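Local atomic coordinates of glutathione S-transferase family protein (PDB entry 5F06), a protein that probably conjugates glutathione to electrophilic compounds such as organic halides, as a Phi-class glutathione transferase of poplar involved in detoxification. Residues A[2-7]-A[52-57]; A[9-14]-A[170-175]; A[18-23]-A[71-76]. All blocks are in the same frame, centred on the assembly; numbering follows the deposited sequence. Where two conformers were deposited one is given.

Contact 1: A[2-7]-A[52-57]. With GSH (glutathione), chain C.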
loop_
_atom_site.group_PDB
_atom_site.type_symbol
_atom_site.label_atom_id
_atom_site.label_comp_id
_atom_site.label_asym_id
_atom_site.label_seq_id
_atom_site.Cartn_x
_atom_site.Cartn_y
_atom_site.Cartn_z
ATOM N N LEU A 2 17.442 7.548 15.622
ATOM C CA LEU A 2 16.279 6.860 15.086
ATOM C C LEU A 2 15.694 5.979 16.173
ATOM O O LEU A 2 16.266 4.942 16.502
ATOM C CB LEU A 2 16.648 6.013 13.870
ATOM C CG LEU A 2 17.059 6.771 12.612
ATOM C CD1 LEU A 2 17.697 5.809 11.626
ATOM C CD2 LEU A 2 15.859 7.464 11.981
ATOM N N LYS A 3 14.568 6.407 16.735
ATOM C CA LYS A 3 13.922 5.668 17.809
ATOM C C LYS A 3 12.679 4.956 17.299
ATOM O O LYS A 3 11.692 5.591 16.922
ATOM C CB LYS A 3 13.570 6.607 18.959
ATOM C CG LYS A 3 14.797 7.248 19.597
ATOM C CD LYS A 3 14.438 8.399 20.526
ATOM C CE LYS A 3 13.413 7.986 21.559
ATOM N NZ LYS A 3 13.855 6.818 22.364
ATOM N N LEU A 4 12.750 3.630 17.292
ATOM C CA LEU A 4 11.685 2.778 16.783
ATOM C C LEU A 4 10.892 2.191 17.936
ATOM O O LEU A 4 11.446 1.493 18.779
ATOM C CB LEU A 4 12.271 1.664 15.919
ATOM C CG LEU A 4 11.307 0.685 15.246
ATOM C CD1 LEU A 4 10.408 1.416 14.267
ATOM C CD2 LEU A 4 12.085 -0.422 14.545
ATOM N N TYR A 5 9.596 2.491 17.969
ATOM C CA TYR A 5 8.713 1.994 19.016
ATOM C C TYR A 5 7.954 0.760 18.542
ATOM O O TYR A 5 7.153 0.829 17.613
ATOM C CB TYR A 5 7.735 3.083 19.448
ATOM C CG TYR A 5 8.418 4.273 20.072
ATOM C CD1 TYR A 5 8.997 5.261 19.283
ATOM C CD2 TYR A 5 8.505 4.402 21.451
ATOM C CE1 TYR A 5 9.632 6.351 19.854
ATOM C CE2 TYR A 5 9.138 5.487 22.031
ATOM C CZ TYR A 5 9.703 6.455 21.228
ATOM O OH TYR A 5 10.331 7.534 21.806
ATOM N N GLY A 6 8.207 -0.374 19.179
ATOM C CA GLY A 6 7.558 -1.608 18.780
ATOM C C GLY A 6 8.013 -2.800 19.593
ATOM O O GLY A 6 8.332 -2.670 20.773
ATOM N N ALA A 7 8.044 -3.966 18.956
ATOM C CA ALA A 7 8.465 -5.194 19.623
ATOM C C ALA A 7 9.170 -6.114 18.630
ATOM O O ALA A 7 8.711 -6.257 17.498
ATOM C CB ALA A 7 7.270 -5.891 20.240
ATOM N N GLN A 52 -1.440 1.166 16.607
ATOM C CA GLN A 52 -0.685 -0.033 16.271
ATOM C C GLN A 52 0.794 0.286 16.094
ATOM O O GLN A 52 1.175 1.422 15.783
ATOM C CB GLN A 52 -1.241 -0.683 15.002
ATOM C CG GLN A 52 -2.575 -1.371 15.212
ATOM C CD GLN A 52 -2.930 -2.303 14.078
ATOM O OE1 GLN A 52 -2.948 -1.905 12.912
ATOM N NE2 GLN A 52 -3.201 -3.559 14.410
ATOM N N ILE A 53 1.624 -0.727 16.306
ATOM C CA ILE A 53 3.064 -0.580 16.175
ATOM C C ILE A 53 3.474 -0.978 14.759
ATOM O O ILE A 53 2.818 -1.809 14.138
ATOM C CB ILE A 53 3.823 -1.432 17.227
ATOM C CG1 ILE A 53 3.422 -2.912 17.149
ATOM C CG2 ILE A 53 3.564 -0.880 18.620
ATOM C CD1 ILE A 53 4.311 -3.830 17.998
ATOM N N PRO A 54 4.578 -0.408 14.250
ATOM C CA PRO A 54 5.514 0.472 14.948
ATOM C C PRO A 54 5.269 1.956 14.716
ATOM O O PRO A 54 4.458 2.338 13.876
ATOM C CB PRO A 54 6.854 0.065 14.344
ATOM C CG PRO A 54 6.512 -0.201 12.923
ATOM C CD PRO A 54 5.112 -0.802 12.935
ATOM N N ALA A 55 5.981 2.769 15.486
ATOM C CA ALA A 55 6.116 4.187 15.214
ATOM C C ALA A 55 7.595 4.541 15.240
ATOM O O ALA A 55 8.406 3.815 15.826
ATOM C CB ALA A 55 5.352 5.011 16.226
ATOM N N LEU A 56 7.940 5.653 14.603
ATOM C CA LEU A 56 9.308 6.152 14.588
ATOM C C LEU A 56 9.351 7.601 15.053
ATOM O O LEU A 56 8.604 8.436 14.549
ATOM C CB LEU A 56 9.911 6.048 13.186
ATOM C CG LEU A 56 11.379 6.470 13.054
ATOM C CD1 LEU A 56 12.299 5.372 13.542
ATOM C CD2 LEU A 56 11.713 6.836 11.623
ATOM N N GLU A 57 10.213 7.884 16.025
ATOM C CA GLU A 57 10.548 9.258 16.387
ATOM C C GLU A 57 11.980 9.539 15.959
ATOM O O GLU A 57 12.911 8.845 16.369
ATOM C CB GLU A 57 10.383 9.512 17.894
ATOM C CG GLU A 57 8.940 9.725 18.349
ATOM C CD GLU A 57 8.833 10.078 19.827
ATOM O OE1 GLU A 57 9.764 9.723 20.587
ATOM O OE2 GLU A 57 7.826 10.714 20.227
HETATM N N1 GSH C . -0.360 -1.169 8.293
HETATM C CA1 GSH C . 0.294 -1.217 9.560
HETATM C C1 GSH C . 1.795 -1.206 9.359
HETATM O O11 GSH C . 2.302 -1.805 8.376
HETATM O O12 GSH C . 2.535 -0.605 10.176
HETATM C CB1 GSH C . -0.126 -2.464 10.315
HETATM C CG1 GSH C . 0.361 -2.356 11.752
HETATM C CD1 GSH C . 0.034 -3.607 12.556
HETATM O OE1 GSH C . -0.676 -4.484 12.089
HETATM N N2 GSH C . 0.590 -3.734 13.870
HETATM C CA2 GSH C . 0.335 -4.878 14.689
HETATM C C2 GSH C . -0.216 -4.421 16.036
HETATM O O2 GSH C . 0.100 -3.337 16.485
HETATM C CB2 GSH C . 1.635 -5.606 14.953
HETATM S SG2 GSH C . 2.206 -6.461 13.501
HETATM N N3 GSH C . -1.104 -5.272 16.785
HETATM C CA3 GSH C . -1.613 -4.838 18.074
HETATM C C3 GSH C . -3.114 -4.571 18.007
HETATM O O31 GSH C . -3.806 -4.618 19.063
HETATM O O32 GSH C . -3.665 -4.306 16.907
#
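Lys-3 with Glu-57 and Tyr-5 with Ala-55 form the hydrogen-bonded pairs of two antiparallel strands, and Leu-4 with Leu-56 is the non-hydrogen-bonded pair between them. Of the four backbone bonds, Tyr-5 N to Ala-55 O is the shortest (2.8 Å).

One polar side-chain bond is added on the face bearing Lys-3, Tyr-5 and Glu-57. Tyr-5 CG lies anti to the carbonyl carbon (chi1 -64°), and the ring it carries reaches Glu-57. Tyr-5 OH donates to Glu-57 OE1 over 2.6 Å, arriving from above a carboxylate turned 89° from the ring. Lys-3 NZ, 5.3 Å from Glu-57 OE1, leads away to a long, weak ion pair with Glu-28 and would probably add only diffuse attraction.

Most apolar contacts lie on the other face and at the strand ends: Leu-4 CD1 lies 3.8 Å from Pro-54 CB, and Ile-53 CD1 meets Ala-7 CB.

A separate set of hydrogen bonds holds glutathione. Ahead of the cis peptide of Pro-54, Ile-53 N and O pair with GSH O2 and N2, a hallmark of thioredoxin-like glutathione sites, while Gln-52 NE2 binds GSH O32 (2.6 Å). Gln-52 OE1 is bonded to Arg-106 of the second subunit.

Strand 2-6 is one of two inner strands, between 28-31 and 55-58; Val-16 and Leu-17 of helix 11-22 cover Leu-4, and Phe-44 of helix 42-45 packs on Ala-55.

Contact 2: A[9-14]-A[170-175]. With GSH (glutathione), chain C; SO4 (sulfate ion), chain D.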
loop_
_atom_site.group_PDB
_atom_site.type_symbol
_atom_site.label_atom_id
_atom_site.label_comp_id
_atom_site.label_asym_id
_atom_site.label_seq_id
_atom_site.Cartn_x
_atom_site.Cartn_y
_atom_site.Cartn_z
ATOM N N MET A 9 9.242 -9.234 18.160
ATOM C CA MET A 9 8.521 -10.413 17.690
ATOM C C MET A 9 7.424 -10.089 16.667
ATOM O O MET A 9 6.921 -10.989 15.996
ATOM C CB MET A 9 7.915 -11.157 18.885
ATOM C CG MET A 9 7.314 -12.508 18.533
ATOM S SD MET A 9 7.114 -13.591 19.963
ATOM C CE MET A 9 8.807 -14.124 20.208
ATOM N N SER A 10 7.057 -8.820 16.531
ATOM C CA SER A 10 5.967 -8.457 15.632
ATOM C C SER A 10 6.456 -8.284 14.196
ATOM O O SER A 10 7.550 -7.770 13.947
ATOM C CB SER A 10 5.267 -7.176 16.101
ATOM O OG SER A 10 5.993 -6.018 15.746
ATOM N N THR A 11 5.626 -8.731 13.261
ATOM C CA THR A 11 5.933 -8.659 11.837
ATOM C C THR A 11 6.170 -7.232 11.379
ATOM O O THR A 11 7.055 -6.964 10.572
ATOM C CB THR A 11 4.793 -9.240 10.997
ATOM O OG1 THR A 11 3.563 -8.585 11.341
ATOM C CG2 THR A 11 4.655 -10.728 11.243
ATOM N N CYS A 12 5.348 -6.324 11.892
ATOM C CA CYS A 12 5.372 -4.934 11.470
ATOM C C CYS A 12 6.640 -4.219 11.942
ATOM O O CYS A 12 7.209 -3.412 11.209
ATOM C CB CYS A 12 4.124 -4.226 11.990
ATOM S SG CYS A 12 2.590 -5.074 11.534
ATOM N N THR A 13 7.091 -4.518 13.157
ATOM C CA THR A 13 8.350 -3.960 13.644
ATOM C C THR A 13 9.523 -4.583 12.903
ATOM O O THR A 13 10.467 -3.884 12.520
ATOM C CB THR A 13 8.545 -4.184 15.155
ATOM O OG1 THR A 13 7.402 -3.696 15.864
ATOM C CG2 THR A 13 9.793 -3.455 15.654
ATOM N N SER A 14 9.464 -5.896 12.696
ATOM C CA SER A 14 10.550 -6.617 12.038
ATOM C C SER A 14 10.791 -6.110 10.622
ATOM O O SER A 14 11.918 -6.140 10.135
ATOM C CB SER A 14 10.260 -8.118 12.005
ATOM O OG SER A 14 10.350 -8.685 13.300
ATOM N N LEU A 170 9.334 -10.203 3.954
ATOM C CA LEU A 170 10.047 -11.089 4.867
ATOM C C LEU A 170 9.252 -11.469 6.124
ATOM O O LEU A 170 9.168 -12.652 6.451
ATOM C CB LEU A 170 11.388 -10.463 5.272
ATOM C CG LEU A 170 12.501 -10.548 4.216
ATOM C CD1 LEU A 170 13.669 -9.659 4.610
ATOM C CD2 LEU A 170 12.985 -11.985 4.013
ATOM N N PRO A 171 8.658 -10.486 6.825
ATOM C CA PRO A 171 8.128 -10.848 8.148
ATOM C C PRO A 171 6.908 -11.774 8.121
ATOM O O PRO A 171 6.936 -12.777 8.830
ATOM C CB PRO A 171 7.765 -9.490 8.768
ATOM C CG PRO A 171 8.539 -8.493 8.001
ATOM C CD PRO A 171 8.615 -9.031 6.606
ATOM N N TYR A 172 5.873 -11.470 7.341
ATOM C CA TYR A 172 4.695 -12.340 7.319
ATOM C C TYR A 172 5.044 -13.699 6.727
ATOM O O TYR A 172 4.525 -14.730 7.155
ATOM C CB TYR A 172 3.546 -11.710 6.529
ATOM C CG TYR A 172 2.586 -10.901 7.371
ATOM C CD1 TYR A 172 2.006 -11.439 8.511
ATOM C CD2 TYR A 172 2.250 -9.602 7.021
ATOM C CE1 TYR A 172 1.134 -10.706 9.285
ATOM C CE2 TYR A 172 1.374 -8.860 7.792
ATOM C CZ TYR A 172 0.822 -9.420 8.924
ATOM O OH TYR A 172 -0.051 -8.686 9.690
ATOM N N THR A 173 5.935 -13.708 5.745
ATOM C CA THR A 173 6.307 -14.962 5.119
ATOM C C THR A 173 7.079 -15.807 6.126
ATOM O O THR A 173 6.894 -17.021 6.187
ATOM C CB THR A 173 7.132 -14.740 3.844
ATOM O OG1 THR A 173 6.430 -13.843 2.975
ATOM C CG2 THR A 173 7.357 -16.060 3.113
ATOM N N TYR A 174 7.913 -15.167 6.941
ATOM C CA TYR A 174 8.689 -15.897 7.938
ATOM C C TYR A 174 7.764 -16.696 8.852
ATOM O O TYR A 174 8.033 -17.859 9.167
ATOM C CB TYR A 174 9.559 -14.948 8.770
ATOM C CG TYR A 174 10.454 -15.687 9.735
ATOM C CD1 TYR A 174 11.516 -16.450 9.269
ATOM C CD2 TYR A 174 10.229 -15.644 11.102
ATOM C CE1 TYR A 174 12.331 -17.138 10.131
ATOM C CE2 TYR A 174 11.046 -16.334 11.978
ATOM C CZ TYR A 174 12.096 -17.077 11.485
ATOM O OH TYR A 174 12.917 -17.772 12.342
ATOM N N TYR A 175 6.661 -16.081 9.260
ATOM C CA TYR A 175 5.716 -16.757 10.137
ATOM C C TYR A 175 4.869 -17.777 9.379
ATOM O O TYR A 175 4.539 -18.833 9.924
ATOM C CB TYR A 175 4.822 -15.737 10.838
ATOM C CG TYR A 175 5.443 -15.094 12.067
ATOM C CD1 TYR A 175 6.349 -15.787 12.867
ATOM C CD2 TYR A 175 5.110 -13.801 12.439
ATOM C CE1 TYR A 175 6.909 -15.208 13.987
ATOM C CE2 TYR A 175 5.669 -13.214 13.566
ATOM C CZ TYR A 175 6.565 -13.926 14.333
ATOM O OH TYR A 175 7.125 -13.361 15.457
HETATM N N1 GSH C . -0.360 -1.169 8.293
HETATM C CA1 GSH C . 0.294 -1.217 9.560
HETATM C C1 GSH C . 1.795 -1.206 9.359
HETATM O O11 GSH C . 2.302 -1.805 8.376
HETATM O O12 GSH C . 2.535 -0.605 10.176
HETATM C CB1 GSH C . -0.126 -2.464 10.315
HETATM C CG1 GSH C . 0.361 -2.356 11.752
HETATM C CD1 GSH C . 0.034 -3.607 12.556
HETATM O OE1 GSH C . -0.676 -4.484 12.089
HETATM N N2 GSH C . 0.590 -3.734 13.870
HETATM C CA2 GSH C . 0.335 -4.878 14.689
HETATM C C2 GSH C . -0.216 -4.421 16.036
HETATM O O2 GSH C . 0.100 -3.337 16.485
HETATM C CB2 GSH C . 1.635 -5.606 14.953
HETATM S SG2 GSH C . 2.206 -6.461 13.501
HETATM N N3 GSH C . -1.104 -5.272 16.785
HETATM C CA3 GSH C . -1.613 -4.838 18.074
HETATM C C3 GSH C . -3.114 -4.571 18.007
HETATM O O31 GSH C . -3.806 -4.618 19.063
HETATM O O32 GSH C . -3.665 -4.306 16.907
HETATM S S SO4 D . 1.982 -10.607 14.080
HETATM O O1 SO4 D . 1.981 -11.931 14.704
HETATM O O2 SO4 D . 1.916 -10.756 12.629
HETATM O O3 SO4 D . 0.829 -9.843 14.543
HETATM O O4 SO4 D . 3.209 -9.905 14.446
#
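Thr-11 meets both Tyr-172 and Tyr-175 because its chi1 of 54° sets OG1 between the backbone N and the carbonyl carbon and leaves CG2 anti to that carbon. OG1 therefore stands over one face of the Tyr-172 ring, 3.7 Å above its plane and displaced toward the rim near CZ. CG2 instead presses on Tyr-175, 3.3 Å from CD2, the two side chains crossing obliquely.

The backbone of Thr-11 is engaged as well. Its O lies 3.2 Å from Pro-171 CB, and the proline ring continues past it to the flank of Ser-14. At the far side Tyr-175 OH lies close to Met-9 O, which is in the plane of the phenol ring, at a modelled separation too short to be trusted; the one proton of the hydroxyl also has Met-211 O within reach.

Ser-10 caps helix 11-22: its OG accepts from Thr-13 N (3.2 Å) and from Thr-13 OG1 (2.7 Å). The turn thus fixed presents Thr-11 N to a sulfate ion, probably from the crystallisation liquor, bonded to O4 at 2.9 Å and nearly straight (169°), and the helix end would probably favour such an anion. Thr-11 is itself a glutathione-binding residue. An alanine in place of Tyr-172 would remove the ring beside Thr-11 OG1 and would probably open a gap between that threonine and Ile-111 and Val-115 of helix 90-120.

Cys-12, turned away from helix 170-176, attaches glutathione covalently in a structure of this protein. The N-terminal end of the first helix of the thioredoxin-like domain, backed by the helical C-terminal domain, is the glutathione site at the interdomain cleft of glutathione transferases, and in this protein it holds a cysteine.

Contact 3: A[18-23]-A[71-76]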
loop_
_atom_site.group_PDB
_atom_site.type_symbol
_atom_site.label_atom_id
_atom_site.label_comp_id
_atom_site.label_asym_id
_atom_site.label_seq_id
_atom_site.Cartn_x
_atom_site.Cartn_y
_atom_site.Cartn_z
ATOM N N THR A 18 14.715 -4.987 9.744
ATOM C CA THR A 18 15.565 -5.542 8.701
ATOM C C THR A 18 16.025 -4.433 7.753
ATOM O O THR A 18 17.165 -4.447 7.282
ATOM C CB THR A 18 14.854 -6.670 7.912
ATOM O OG1 THR A 18 15.757 -7.227 6.948
ATOM C CG2 THR A 18 13.611 -6.159 7.211
ATOM N N CYS A 19 15.155 -3.459 7.495
ATOM C CA CYS A 19 15.529 -2.313 6.669
ATOM C C CYS A 19 16.654 -1.511 7.329
ATOM O O CYS A 19 17.632 -1.147 6.673
ATOM C CB CYS A 19 14.323 -1.406 6.409
ATOM S SG CYS A 19 14.708 0.073 5.411
ATOM N N LEU A 20 16.516 -1.245 8.625
ATOM C CA LEU A 20 17.555 -0.542 9.375
ATOM C C LEU A 20 18.910 -1.254 9.267
ATOM O O LEU A 20 19.941 -0.602 9.097
ATOM C CB LEU A 20 17.147 -0.393 10.844
ATOM C CG LEU A 20 16.024 0.614 11.116
ATOM C CD1 LEU A 20 15.367 0.374 12.471
ATOM C CD2 LEU A 20 16.564 2.034 11.040
ATOM N N HIS A 21 18.912 -2.582 9.347
ATOM C CA HIS A 21 20.159 -3.345 9.264
ATOM C C HIS A 21 20.737 -3.357 7.855
ATOM O O HIS A 21 21.959 -3.280 7.686
ATOM C CB HIS A 21 19.947 -4.784 9.744
ATOM C CG HIS A 21 19.665 -4.891 11.208
ATOM N ND1 HIS A 21 20.434 -4.254 12.160
ATOM C CD2 HIS A 21 18.707 -5.564 11.887
ATOM C CE1 HIS A 21 19.959 -4.529 13.361
ATOM N NE2 HIS A 21 18.911 -5.323 13.224
ATOM N N GLU A 22 19.875 -3.477 6.847
ATOM C CA GLU A 22 20.321 -3.397 5.460
ATOM C C GLU A 22 21.074 -2.092 5.228
ATOM O O GLU A 22 22.049 -2.052 4.478
ATOM C CB GLU A 22 19.137 -3.498 4.495
ATOM C CG GLU A 22 18.494 -4.875 4.418
ATOM C CD GLU A 22 19.334 -5.893 3.658
ATOM O OE1 GLU A 22 20.396 -5.525 3.118
ATOM O OE2 GLU A 22 18.919 -7.068 3.599
ATOM N N LYS A 23 20.623 -1.028 5.887
ATOM C CA LYS A 23 21.203 0.298 5.695
ATOM C C LYS A 23 22.368 0.561 6.656
ATOM O O LYS A 23 22.964 1.639 6.633
ATOM C CB LYS A 23 20.125 1.371 5.866
ATOM C CG LYS A 23 18.960 1.257 4.871
ATOM C CD LYS A 23 19.402 1.397 3.423
ATOM C CE LYS A 23 19.911 2.798 3.105
ATOM N NZ LYS A 23 20.439 2.901 1.719
ATOM N N SER A 71 10.441 3.256 3.705
ATOM C CA SER A 71 10.600 4.108 2.533
ATOM C C SER A 71 11.362 5.384 2.901
ATOM O O SER A 71 12.259 5.822 2.176
ATOM C CB SER A 71 9.229 4.451 1.934
ATOM O OG SER A 71 9.350 5.223 0.751
ATOM N N TYR A 72 11.002 5.970 4.035
ATOM C CA TYR A 72 11.700 7.142 4.549
ATOM C C TYR A 72 13.183 6.852 4.764
ATOM O O TYR A 72 14.050 7.574 4.267
ATOM C CB TYR A 72 11.061 7.600 5.859
ATOM C CG TYR A 72 11.795 8.739 6.503
ATOM C CD1 TYR A 72 11.829 9.990 5.900
ATOM C CD2 TYR A 72 12.455 8.573 7.712
ATOM C CE1 TYR A 72 12.498 11.041 6.479
ATOM C CE2 TYR A 72 13.132 9.627 8.303
ATOM C CZ TYR A 72 13.147 10.857 7.680
ATOM O OH TYR A 72 13.813 11.919 8.252
ATOM N N ILE A 73 13.461 5.789 5.509
ATOM C CA ILE A 73 14.830 5.386 5.812
ATOM C C ILE A 73 15.611 5.096 4.530
ATOM O O ILE A 73 16.744 5.555 4.364
ATOM C CB ILE A 73 14.836 4.146 6.732
ATOM C CG1 ILE A 73 14.299 4.525 8.116
ATOM C CG2 ILE A 73 16.237 3.560 6.863
ATOM C CD1 ILE A 73 14.002 3.334 9.011
ATOM N N ALA A 74 14.999 4.347 3.620
ATOM C CA ALA A 74 15.652 3.974 2.370
ATOM C C ALA A 74 15.989 5.197 1.516
ATOM O O ALA A 74 17.041 5.248 0.880
ATOM C CB ALA A 74 14.772 3.009 1.586
ATOM N N GLU A 75 15.102 6.185 1.513
ATOM C CA GLU A 75 15.310 7.394 0.728
ATOM C C GLU A 75 16.333 8.322 1.388
ATOM O O GLU A 75 17.205 8.873 0.716
ATOM C CB GLU A 75 13.979 8.127 0.522
ATOM C CG GLU A 75 14.098 9.508 -0.111
ATOM C CD GLU A 75 14.714 9.465 -1.496
ATOM O OE1 GLU A 75 15.475 10.395 -1.838
ATOM O OE2 GLU A 75 14.436 8.503 -2.245
ATOM N N LYS A 76 16.228 8.487 2.703
ATOM C CA LYS A 76 17.052 9.457 3.412
ATOM C C LYS A 76 18.523 9.056 3.435
ATOM O O LYS A 76 19.406 9.906 3.316
ATOM C CB LYS A 76 16.550 9.643 4.845
ATOM C CG LYS A 76 17.438 10.560 5.675
ATOM C CD LYS A 76 16.752 11.016 6.943
ATOM C CE LYS A 76 17.674 11.868 7.794
ATOM N NZ LYS A 76 16.907 12.625 8.821
HETATM O O HOH W 1 18.189 2.740 0.120
#
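Ile-73 projects from helix 66-76 toward Leu-20 and Cys-19 of helix 11-22 and Lys-23 just after it, and each of its branches has its own partners. CG1 is anti to the carbonyl carbon (chi1 -68°) and a chi2 of 168° extends CD1 to Leu-20, whose side chain Ile-73 crosses at about a right angle. Ile-73 CD1 ends 3.5 Å from Leu-20 CD2. Ile-73 was modelled in two conformers, so this close approach may belong to one of them alone.

The shorter branch, CG2, points toward Cys-19 and Lys-23. Ile-73 CG2 sits 4.1 Å from Cys-19 SG and equally far from Lys-23 CG, touching the thiol and the lysine chain together. Cys-19 reaches it because SG is anti to the backbone N (chi1 179°). Lys-23 slides past Ile-73 in the opposite direction and touches it through CG; beyond that the chain bends at chi2 and chi3.

Its amino group needs polar partners all the same. Lys-23 NZ is 4.2 Å from Ala-74 O, and a water joins the two, accepting from NZ at 2.8 Å and donating to Ala-74 O at 2.9 Å. Thr-80 O, Phe-77 O and Tyr-82 O also bond to NZ, so NZ is held by three backbone carbonyls and a water and probably helps hold the chain that follows helix 66-76 near the end of helix 11-22.

Both helices lie on one face of the thioredoxin-like sheet. Leu-20 continues onto Leu-2 and Leu-4 of strand 2-6, whereas Tyr-72 packs on Leu-61 and Leu-63 of strand 61-64. Leu-84 covers Cys-19, and where helix 66-76 meets the second subunit, Ser-71 OG is hydrogen-bonded to Lys-97 of that chain.

All three contacts are largely buried, though contacts 1 and 2 each have more accessible margins: the Tyr-5 and Glu-57 face in one, Met-9 in the other. Helix 11-22 unites them. Its N-terminal end serves contact 2, its C-terminal end contact 3, and its Leu-20 packs on Leu-2 and Leu-4 of contact 1. Contacts 1 and 3 stay within the thioredoxin-like domain, while contact 2 joins it to the helical domain. Backbone pairing dominates contact 1, mixed aromatic and polar meetings contact 2, and aliphatic packing with a water bridge contact 3. Contacts 1 and 2 share glutathione; in contact 3 the side chain of Ile-73 is about 12 Å from a bound GSH.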